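Local coordinates for selenium-binding protein (Sulfolobus tokodaii, PDB 2ECE), which probably binds selenium and folds as a beta propeller, though its precise role remains unknown, at residues Gly77-Ser82 against Arg95-Val100; Ser205-Pro210 against Asn250-Glu255; Lys317-Leu322 against Trp340-Val345; Arg393-Thr398 against Val419-Asn424. All blocks are in the same frame, centred on the assembly; numbering follows the deposited sequence.

Overall arrangement
The four contacts sample different joints of one propeller with seven antiparallel sheets as blades, six formed in succession and one made of strands from both ends of the chain. They come strictly in series, each closing before the next opens. Contacts 1 and 4 lie within single blades, pairing strands 77-78 with 97-101 and 394-398 with 417-423. Contacts 2 and 3 instead join successive blades, and both reach the sheet that runs from strand 250-258 to strand 318-319. The centres of contacts 1 and 3 are about 33 Å apart, on opposite sides of the chain's centre, whereas contacts 3 and 4 touch, Val345 CG1 meeting Leu421 CD1 at 3.6 Å. Together they illustrate strand pairing inside blades and backbone bonds and packing between them.

Contact 1 of 4, residues Gly77-Ser82 against Arg95-Val100; sequences GWNACS and RRFLIV
The first two strands of one blade pair antiparallel here, and the adjoining loop residues stay close through Trp78, Asn79 and Arg95. Gly77 and Ile99 form a hydrogen-bonded pair, in which Ile99 N approaches Gly77 O at 2.6 Å, almost along the carbonyl axis. The following pair, Trp78 with Leu98, is non-hydrogen-bonded, and its side chains rise together from one face of the sheet. Leu98 CD2 makes a CH-pi contact, 3.6 Å from the centroid of the six-membered ring of Trp78. Over the opposite indole face lies Arg95 CG, 3.8 Å from that same centroid. A bend at chi3 (-61°) then carries the Arg95 guanidinium over the five-membered ring as a cation-pi partner, the two planes standing 83° apart. In this beta propeller the same guanidinium also reaches the C-terminal region, through a salt bridge from Arg95 NH2 to Asp457. Replacing Trp78 by alanine would remove the ring between Leu98 and Arg95 and would probably leave the arginine side chain less firmly placed. At the next residue, Asn79 OD1 is gripped by two backbone N-H groups: Arg96 N, at 2.9 Å, lies on a lone pair, while Phe97 N, at 2.8 Å, sits above the amide plane. Asn79 ND2 bonds to Glu94 O, fixing the amide's rotation. Farther along, Cys81 is joined by a disulfide to Cys145 of the next blade's first strand.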
# COMPACT_ATOMS: atom_id res chain seq x y z
N GLY A 77 0.51 -1.34 -9.53
CA GLY A 77 1.04 -0.05 -9.94
C GLY A 77 1.13 0.12 -11.43
O GLY A 77 0.72 -0.75 -12.19
N TRP A 78 1.67 1.26 -11.86
CA TRP A 78 1.83 1.56 -13.28
C TRP A 78 3.15 1.07 -13.85
O TRP A 78 4.12 0.91 -13.11
CB TRP A 78 1.74 3.06 -13.52
CG TRP A 78 0.44 3.67 -13.12
CD1 TRP A 78 0.16 4.30 -11.94
CD2 TRP A 78 -0.74 3.75 -13.91
NE1 TRP A 78 -1.13 4.78 -11.96
CE2 TRP A 78 -1.70 4.46 -13.16
CE3 TRP A 78 -1.09 3.29 -15.19
CZ2 TRP A 78 -2.99 4.72 -13.65
CZ3 TRP A 78 -2.37 3.55 -15.68
CH2 TRP A 78 -3.30 4.27 -14.90
N ASN A 79 3.18 0.85 -15.16
CA ASN A 79 4.40 0.41 -15.83
C ASN A 79 5.42 1.55 -15.82
O ASN A 79 6.62 1.32 -15.72
CB ASN A 79 4.10 0.02 -17.28
CG ASN A 79 3.66 1.20 -18.13
OD1 ASN A 79 2.63 1.82 -17.86
ND2 ASN A 79 4.44 1.53 -19.16
N ALA A 80 4.94 2.79 -15.92
CA ALA A 80 5.82 3.95 -15.93
C ALA A 80 5.15 5.14 -15.27
O ALA A 80 3.92 5.25 -15.26
CB ALA A 80 6.22 4.31 -17.37
N CYS A 81 5.96 6.03 -14.72
CA CYS A 81 5.42 7.20 -14.07
C CYS A 81 6.40 8.38 -14.08
O CYS A 81 7.32 8.41 -14.89
CB CYS A 81 5.00 6.84 -12.65
SG CYS A 81 6.26 6.07 -11.57
N SER A 82 6.19 9.35 -13.19
CA SER A 82 7.04 10.54 -13.15
C SER A 82 8.55 10.27 -13.10
O SER A 82 9.35 11.10 -13.53
CB SER A 82 6.64 11.44 -11.98
OG SER A 82 5.33 11.94 -12.17
N ARG A 95 2.71 6.21 -19.13
CA ARG A 95 1.88 5.66 -18.06
C ARG A 95 0.70 5.05 -18.79
O ARG A 95 -0.30 5.72 -19.07
CB ARG A 95 1.39 6.77 -17.13
CG ARG A 95 0.69 6.26 -15.88
CD ARG A 95 -0.11 7.36 -15.21
NE ARG A 95 0.70 8.49 -14.77
CZ ARG A 95 1.38 8.54 -13.63
NH1 ARG A 95 1.38 7.51 -12.79
NH2 ARG A 95 2.06 9.64 -13.32
N ARG A 96 0.80 3.76 -19.08
CA ARG A 96 -0.24 3.09 -19.84
C ARG A 96 -0.79 1.80 -19.26
O ARG A 96 -1.99 1.54 -19.33
CB ARG A 96 0.29 2.83 -21.25
CG ARG A 96 -0.63 2.02 -22.12
CD ARG A 96 -0.16 2.01 -23.55
NE ARG A 96 -1.13 1.32 -24.39
CZ ARG A 96 -1.06 1.23 -25.71
NH1 ARG A 96 -0.05 1.81 -26.37
NH2 ARG A 96 -2.00 0.58 -26.38
N PHE A 97 0.09 0.99 -18.68
CA PHE A 97 -0.34 -0.29 -18.14
C PHE A 97 -0.37 -0.44 -16.64
O PHE A 97 0.53 0.04 -15.94
CB PHE A 97 0.54 -1.40 -18.70
CG PHE A 97 0.73 -1.35 -20.19
CD1 PHE A 97 1.75 -0.60 -20.75
CD2 PHE A 97 -0.13 -2.05 -21.03
CE1 PHE A 97 1.93 -0.56 -22.13
CE2 PHE A 97 0.03 -2.02 -22.41
CZ PHE A 97 1.07 -1.27 -22.96
N LEU A 98 -1.40 -1.10 -16.14
CA LEU A 98 -1.49 -1.39 -14.72
C LEU A 98 -0.77 -2.73 -14.61
O LEU A 98 -1.05 -3.66 -15.39
CB LEU A 98 -2.94 -1.54 -14.26
CG LEU A 98 -3.83 -0.29 -14.28
CD1 LEU A 98 -5.24 -0.66 -13.81
CD2 LEU A 98 -3.23 0.78 -13.36
N ILE A 99 0.16 -2.83 -13.67
CA ILE A 99 0.93 -4.04 -13.41
C ILE A 99 0.27 -4.60 -12.15
O ILE A 99 0.45 -4.07 -11.06
CB ILE A 99 2.41 -3.69 -13.12
CG1 ILE A 99 2.96 -2.80 -14.24
CG2 ILE A 99 3.25 -4.95 -13.01
CD1 ILE A 99 2.94 -3.45 -15.60
N VAL A 100 -0.50 -5.68 -12.32
CA VAL A 100 -1.27 -6.29 -11.24
C VAL A 100 -0.83 -7.70 -10.86
O VAL A 100 -1.13 -8.66 -11.57
CB VAL A 100 -2.77 -6.33 -11.62
CG1 VAL A 100 -3.60 -6.85 -10.45
CG2 VAL A 100 -3.22 -4.94 -12.05

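Contact 2 of 4, residues Ser205-Pro210 against Asn250-Glu255; sequences SEWAVP and NRMALE
Backbone hydrogen bonds make the core of this contact, a single antiparallel bridge in which Glu206 and Ala253 exchange both bonds. Ala253 N lies 2.9 Å from Glu206 O, nearly along the carbonyl axis, and Glu206 N lies 3.0 Å from Ala253 O. A side-chain bond extends the bridge: Ser205 OG, held between the backbone N and the carbonyl carbon (chi1 57°), donates to a lone pair of Leu254 O at 2.6 Å. The fit is close, with Ser205 CB only 2.9 Å from Ala253 O. Since Ser205 OG is also bonded to Asp192 N, an alanine here would lose both bonds and would probably loosen the loop's hold on the strand. Sulfur and apolar contacts gather at Trp207. Met252 lies alongside it and sets SD at the indole edge, a Met-aromatic contact in which Trp207 NE1 makes a weak bond to Met252 SD at 3.6 Å. Leu254 CD2 approaches Trp207 CD1 obliquely at 3.7 Å. The loop follows strand 201-204 of one propeller blade and leads into helix 210-213, whose Ile213 touches Trp207, while strand 250-258 opens the next blade and is flanked by strand 266-274.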
# COMPACT_ATOMS: atom_id res chain seq x y z
N SER A 205 11.14 -3.13 3.79
CA SER A 205 10.62 -3.48 5.12
C SER A 205 10.49 -4.98 5.39
O SER A 205 11.06 -5.80 4.67
CB SER A 205 9.27 -2.78 5.34
OG SER A 205 8.35 -3.13 4.32
N GLU A 206 9.74 -5.34 6.43
CA GLU A 206 9.59 -6.75 6.79
C GLU A 206 8.25 -7.12 7.43
O GLU A 206 7.82 -6.51 8.41
CB GLU A 206 10.68 -7.18 7.78
CG GLU A 206 12.13 -6.83 7.45
CD GLU A 206 13.08 -7.30 8.55
OE1 GLU A 206 12.63 -7.36 9.72
OE2 GLU A 206 14.26 -7.58 8.28
N TRP A 207 7.60 -8.14 6.87
CA TRP A 207 6.35 -8.63 7.42
C TRP A 207 6.68 -10.03 7.93
O TRP A 207 7.12 -10.19 9.06
CB TRP A 207 5.25 -8.67 6.35
CG TRP A 207 3.88 -8.96 6.89
CD1 TRP A 207 3.42 -8.72 8.16
CD2 TRP A 207 2.75 -9.46 6.15
NE1 TRP A 207 2.08 -9.02 8.25
CE2 TRP A 207 1.64 -9.48 7.03
CE3 TRP A 207 2.57 -9.88 4.83
CZ2 TRP A 207 0.38 -9.91 6.63
CZ3 TRP A 207 1.31 -10.31 4.43
CH2 TRP A 207 0.23 -10.32 5.33
N ALA A 208 6.50 -11.04 7.07
CA ALA A 208 6.80 -12.43 7.41
C ALA A 208 6.75 -13.21 6.10
O ALA A 208 6.25 -12.68 5.11
CB ALA A 208 5.76 -12.98 8.39
N VAL A 209 7.28 -14.43 6.08
CA VAL A 209 7.26 -15.22 4.85
C VAL A 209 5.87 -15.79 4.59
O VAL A 209 5.04 -15.85 5.50
CB VAL A 209 8.29 -16.38 4.89
CG1 VAL A 209 9.68 -15.84 5.15
CG2 VAL A 209 7.88 -17.40 5.93
N PRO A 210 5.60 -16.21 3.34
CA PRO A 210 4.31 -16.79 2.96
C PRO A 210 3.82 -17.89 3.89
O PRO A 210 2.68 -17.87 4.35
CB PRO A 210 4.57 -17.30 1.55
CG PRO A 210 5.50 -16.25 1.02
CD PRO A 210 6.48 -16.09 2.17
N ASN A 250 8.45 -4.31 18.83
CA ASN A 250 7.45 -4.13 17.77
C ASN A 250 7.54 -5.18 16.68
O ASN A 250 8.61 -5.74 16.43
CB ASN A 250 7.57 -2.73 17.15
CG ASN A 250 7.37 -1.62 18.17
OD1 ASN A 250 6.39 -1.62 18.92
ND2 ASN A 250 8.29 -0.66 18.18
N ARG A 251 6.42 -5.44 16.02
CA ARG A 251 6.37 -6.41 14.93
C ARG A 251 5.55 -5.91 13.74
O ARG A 251 4.57 -5.19 13.89
CB ARG A 251 5.81 -7.74 15.44
CG ARG A 251 6.70 -8.46 16.44
CD ARG A 251 8.02 -8.88 15.80
NE ARG A 251 8.85 -9.67 16.70
CZ ARG A 251 9.59 -9.17 17.70
NH1 ARG A 251 9.60 -7.87 17.92
NH2 ARG A 251 10.31 -9.99 18.47
N MET A 252 5.98 -6.33 12.55
CA MET A 252 5.37 -5.98 11.29
C MET A 252 5.76 -4.55 10.89
O MET A 252 5.02 -3.59 11.13
CB MET A 252 3.85 -6.10 11.39
CG MET A 252 3.36 -7.52 11.72
SD MET A 252 1.57 -7.72 11.58
CE MET A 252 1.26 -9.05 12.80
N ALA A 253 6.86 -4.45 10.14
CA ALA A 253 7.35 -3.18 9.64
C ALA A 253 6.77 -3.17 8.22
O ALA A 253 7.38 -3.77 7.32
CB ALA A 253 8.89 -3.18 9.61
N LEU A 254 5.64 -2.50 8.00
CA LEU A 254 4.99 -2.52 6.71
C LEU A 254 5.41 -1.39 5.73
O LEU A 254 6.40 -1.52 5.00
CB LEU A 254 3.41 -2.56 6.96
CG LEU A 254 3.05 -3.85 7.75
CD1 LEU A 254 1.56 -4.04 7.60
CD2 LEU A 254 3.77 -5.12 7.26
N GLU A 255 4.41 -0.51 5.48
CA GLU A 255 4.47 0.56 4.49
C GLU A 255 5.50 1.64 4.61
O GLU A 255 5.57 2.36 5.62
CB GLU A 255 3.07 1.22 4.35
CG GLU A 255 1.90 0.29 4.00
CD GLU A 255 1.99 -0.35 2.62
OE1 GLU A 255 2.54 0.29 1.70
OE2 GLU A 255 1.50 -1.49 2.45

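Contact 3 of 4, residues Lys317-Leu322 against Trp340-Val345; sequences KAVPPL and WGIGEV
Two consecutive carbonyls receive two consecutive N-H groups where Pro321 and Leu322 meet Trp340 and Gly341. Gly341 N lies 2.8 Å from Pro321 O, and Trp340 N lies 3.0 Å from Leu322 O; in both bonds the donor sits above the carbonyl plane rather than on a lone pair. Gly341 CA also presses on Pro320 O at 3.3 Å, a CA-H...O contact. A beta carbon at this glycine would fall 2.0 Å from that oxygen, so the close approach depends on the missing side chain. Apolar groups close around this backbone meeting. Val319 CG1, anti to its backbone N, reaches Gly341 O at 3.5 Å, and Ile342 CD1 rests on Pro321 CA at 3.6 Å. Leu322 CD1, for its part, comes obliquely to Trp340 CE3 at 4.0 Å. In the propeller this is a junction between blades: the loop following strand 318-319, an outermost strand of one sheet, meets on its way into the next blade the 340-343 link between that blade's strands 334-339 and 344-349. At the end of that link Gly343 and Glu344 both face Leu339, a G1 beta bulge, with Gly343 at positive phi (106°). Farther out, the indole of Trp340 is held by a bond from NE1 to Asn399 O and by an edge-to-face meeting with Tyr410, whose hydroxyl also bonds Trp340 O. Phe409 of helix 403-409 lies against Leu322.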
# COMPACT_ATOMS: atom_id res chain seq x y z
N LYS A 317 -8.87 -8.34 25.99
CA LYS A 317 -9.95 -7.42 26.36
C LYS A 317 -9.64 -5.99 25.90
O LYS A 317 -9.96 -5.01 26.58
CB LYS A 317 -10.20 -7.44 27.88
CG LYS A 317 -10.43 -8.83 28.45
CD LYS A 317 -11.63 -8.90 29.40
CE LYS A 317 -12.94 -9.09 28.63
NZ LYS A 317 -14.11 -9.29 29.54
N ALA A 318 -9.00 -5.89 24.73
CA ALA A 318 -8.65 -4.60 24.16
C ALA A 318 -8.67 -4.70 22.64
O ALA A 318 -8.66 -5.79 22.08
CB ALA A 318 -7.26 -4.17 24.64
N VAL A 319 -8.72 -3.55 21.98
CA VAL A 319 -8.72 -3.50 20.52
C VAL A 319 -7.45 -2.77 20.10
O VAL A 319 -7.28 -1.59 20.41
CB VAL A 319 -9.94 -2.73 19.97
CG1 VAL A 319 -9.92 -2.74 18.44
CG2 VAL A 319 -11.23 -3.35 20.50
N PRO A 320 -6.54 -3.47 19.42
CA PRO A 320 -5.31 -2.79 19.00
C PRO A 320 -5.68 -1.84 17.88
O PRO A 320 -6.63 -2.09 17.14
CB PRO A 320 -4.42 -3.94 18.52
CG PRO A 320 -5.04 -5.18 19.17
CD PRO A 320 -6.51 -4.88 19.04
N PRO A 321 -4.95 -0.71 17.75
CA PRO A 321 -5.30 0.20 16.66
C PRO A 321 -5.05 -0.47 15.31
O PRO A 321 -5.80 -0.26 14.36
CB PRO A 321 -4.39 1.39 16.91
CG PRO A 321 -3.19 0.77 17.57
CD PRO A 321 -3.85 -0.17 18.55
N LEU A 322 -4.01 -1.30 15.26
CA LEU A 322 -3.62 -2.00 14.03
C LEU A 322 -3.48 -1.04 12.86
O LEU A 322 -4.26 -1.08 11.91
CB LEU A 322 -4.64 -3.09 13.67
CG LEU A 322 -4.82 -4.25 14.66
CD1 LEU A 322 -5.90 -5.19 14.14
CD2 LEU A 322 -3.50 -4.98 14.84
N TRP A 340 -7.03 -0.10 11.30
CA TRP A 340 -7.85 -1.23 10.91
C TRP A 340 -8.47 -1.98 12.08
O TRP A 340 -9.41 -2.75 11.89
CB TRP A 340 -7.00 -2.19 10.07
CG TRP A 340 -7.80 -3.19 9.33
CD1 TRP A 340 -8.70 -2.96 8.32
CD2 TRP A 340 -7.73 -4.62 9.47
NE1 TRP A 340 -9.18 -4.15 7.83
CE2 TRP A 340 -8.61 -5.18 8.52
CE3 TRP A 340 -7.01 -5.47 10.32
CZ2 TRP A 340 -8.78 -6.56 8.38
CZ3 TRP A 340 -7.18 -6.85 10.19
CH2 TRP A 340 -8.06 -7.37 9.23
N GLY A 341 -7.95 -1.75 13.28
CA GLY A 341 -8.50 -2.42 14.45
C GLY A 341 -9.58 -1.57 15.09
O GLY A 341 -10.75 -1.94 15.13
N ILE A 342 -9.19 -0.39 15.56
CA ILE A 342 -10.12 0.52 16.20
C ILE A 342 -11.19 1.07 15.25
O ILE A 342 -12.36 1.19 15.62
CB ILE A 342 -9.35 1.67 16.88
CG1 ILE A 342 -8.70 1.14 18.16
CG2 ILE A 342 -10.28 2.85 17.16
CD1 ILE A 342 -7.62 2.02 18.72
N GLY A 343 -10.80 1.41 14.02
CA GLY A 343 -11.74 1.92 13.04
C GLY A 343 -11.64 3.41 12.76
O GLY A 343 -12.62 4.15 12.91
N GLU A 344 -10.46 3.87 12.34
CA GLU A 344 -10.28 5.29 12.06
C GLU A 344 -9.29 5.58 10.94
O GLU A 344 -8.52 4.71 10.52
CB GLU A 344 -9.75 6.02 13.31
CG GLU A 344 -10.57 5.89 14.59
CD GLU A 344 -9.88 6.55 15.79
OE1 GLU A 344 -8.75 7.05 15.62
OE2 GLU A 344 -10.46 6.57 16.89
N VAL A 345 -9.35 6.81 10.46
CA VAL A 345 -8.41 7.33 9.47
C VAL A 345 -8.05 8.63 10.16
O VAL A 345 -8.94 9.38 10.57
CB VAL A 345 -9.04 7.66 8.10
CG1 VAL A 345 -8.00 8.34 7.23
CG2 VAL A 345 -9.53 6.39 7.41

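Contact 4 of 4, residues Arg393-Thr398 against Val419-Asn424; sequences RRVYVT and VKLNAN
The Tyr396 ring and the Arg394 guanidinium rise from the same face of a propeller blade, and Tyr396 OH sits at the edge of the guanidinium, in its plane. Lys420 runs alongside the tyrosine, its CD approaching Tyr396 CE1 obliquely at 3.9 Å; a bend at chi3 (83°) directs its amine onward. A water bridges the two tips, donating to Tyr396 OH at 2.8 Å and accepting from Lys420 NZ at 2.8 Å. Glu25 takes both a salt bridge from Arg394 NE and a hydrogen bond with Tyr396 OH, and its charge would probably ease the nearness of the two cations, whose Arg394 NE and Lys420 NZ are 5.5 Å apart. Lys420 NZ has a further partner in Tyr57 OH.

The backbone that carries these groups belongs to strands 394-398 and 417-423, the second and third of the blade; the segments 394-398 and 419-423 run antiparallel, their N-to-C directions 154° apart. Val395 and Leu421 exchange two backbone bonds, as do Val397 and Val419; the shortest of these runs from Val397 N to Val419 O at 2.7 Å. Beyond them Ala423 N bonds to Arg393 O. The other face carries the aliphatic side chains of Val395, Val397, Val419 and Leu421, and Tyr336 of the preceding blade touches Val395 and Ala423. On this aliphatic face Val395 CB meets Leu421 CB at 3.9 Å, and Leu421 CD1 crosses diagonally to Val397 CG2 at 3.9 Å.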
# COMPACT_ATOMS: atom_id res chain seq x y z
N ARG A 393 -6.73 17.07 -1.57
CA ARG A 393 -8.05 17.33 -1.00
C ARG A 393 -8.95 16.10 -0.79
O ARG A 393 -9.88 16.15 0.02
CB ARG A 393 -8.80 18.34 -1.88
CG ARG A 393 -8.05 19.65 -2.07
CD ARG A 393 -8.68 20.51 -3.15
NE ARG A 393 -7.86 21.68 -3.46
CZ ARG A 393 -7.80 22.78 -2.71
NH1 ARG A 393 -8.53 22.87 -1.60
NH2 ARG A 393 -7.01 23.78 -3.06
N ARG A 394 -8.68 15.01 -1.49
CA ARG A 394 -9.51 13.81 -1.37
C ARG A 394 -8.72 12.57 -0.95
O ARG A 394 -7.63 12.30 -1.47
CB ARG A 394 -10.21 13.54 -2.71
CG ARG A 394 -11.02 14.74 -3.24
CD ARG A 394 -11.43 14.55 -4.69
NE ARG A 394 -10.29 14.60 -5.60
CZ ARG A 394 -9.65 15.71 -5.95
NH1 ARG A 394 -10.03 16.89 -5.47
NH2 ARG A 394 -8.62 15.65 -6.79
N VAL A 395 -9.27 11.82 0.00
CA VAL A 395 -8.64 10.59 0.48
C VAL A 395 -9.61 9.44 0.25
O VAL A 395 -10.74 9.47 0.72
CB VAL A 395 -8.31 10.66 1.99
CG1 VAL A 395 -7.56 9.39 2.41
CG2 VAL A 395 -7.47 11.89 2.30
N TYR A 396 -9.18 8.44 -0.50
CA TYR A 396 -10.02 7.29 -0.79
C TYR A 396 -9.65 6.19 0.21
O TYR A 396 -8.47 6.01 0.53
CB TYR A 396 -9.81 6.85 -2.23
CG TYR A 396 -10.24 7.91 -3.22
CD1 TYR A 396 -11.57 8.02 -3.62
CD2 TYR A 396 -9.33 8.84 -3.73
CE1 TYR A 396 -11.98 9.03 -4.50
CE2 TYR A 396 -9.73 9.85 -4.61
CZ TYR A 396 -11.06 9.94 -4.99
OH TYR A 396 -11.46 10.92 -5.87
N VAL A 397 -10.65 5.47 0.69
CA VAL A 397 -10.42 4.44 1.70
C VAL A 397 -11.11 3.11 1.39
O VAL A 397 -12.30 3.09 1.05
CB VAL A 397 -10.96 4.92 3.07
CG1 VAL A 397 -10.49 3.98 4.17
CG2 VAL A 397 -10.52 6.36 3.33
N THR A 398 -10.37 2.00 1.50
CA THR A 398 -10.95 0.66 1.30
C THR A 398 -10.74 -0.10 2.62
O THR A 398 -10.05 0.40 3.51
CB THR A 398 -10.33 -0.09 0.11
OG1 THR A 398 -8.92 -0.22 0.29
CG2 THR A 398 -10.65 0.64 -1.19
N VAL A 419 -14.67 4.47 0.55
CA VAL A 419 -15.17 5.70 1.11
C VAL A 419 -14.29 6.86 0.68
O VAL A 419 -13.08 6.69 0.47
CB VAL A 419 -15.19 5.60 2.65
CG1 VAL A 419 -15.15 6.98 3.28
CG2 VAL A 419 -16.43 4.84 3.09
N LYS A 420 -14.89 8.04 0.54
CA LYS A 420 -14.14 9.22 0.18
C LYS A 420 -14.16 10.20 1.34
O LYS A 420 -15.20 10.42 1.97
CB LYS A 420 -14.71 9.91 -1.07
CG LYS A 420 -13.93 11.18 -1.41
CD LYS A 420 -14.19 11.71 -2.81
CE LYS A 420 -15.44 12.57 -2.91
NZ LYS A 420 -15.50 13.32 -4.21
N LEU A 421 -13.00 10.76 1.64
CA LEU A 421 -12.86 11.72 2.72
C LEU A 421 -12.44 13.04 2.08
O LEU A 421 -11.74 13.05 1.07
CB LEU A 421 -11.77 11.28 3.70
CG LEU A 421 -11.88 9.89 4.33
CD1 LEU A 421 -10.71 9.68 5.28
CD2 LEU A 421 -13.21 9.77 5.08
N ASN A 422 -12.89 14.15 2.65
CA ASN A 422 -12.53 15.46 2.14
C ASN A 422 -11.52 16.01 3.13
O ASN A 422 -11.84 16.23 4.30
CB ASN A 422 -13.77 16.35 2.05
CG ASN A 422 -14.74 15.90 0.98
OD1 ASN A 422 -15.93 15.71 1.24
ND2 ASN A 422 -14.24 15.72 -0.24
N ALA A 423 -10.28 16.19 2.68
CA ALA A 423 -9.23 16.69 3.56
C ALA A 423 -9.01 18.19 3.38
O ALA A 423 -8.99 18.70 2.25
CB ALA A 423 -7.93 15.94 3.30
N ASN A 424 -8.82 18.88 4.49
CA ASN A 424 -8.61 20.32 4.49
C ASN A 424 -7.13 20.66 4.39
O ASN A 424 -6.34 20.28 5.25
CB ASN A 424 -9.19 20.94 5.77
CG ASN A 424 -9.24 22.45 5.71
OD1 ASN A 424 -8.24 23.11 5.43
ND2 ASN A 424 -10.41 23.01 5.99
O HOH W 1 -13.94 12.23 -6.21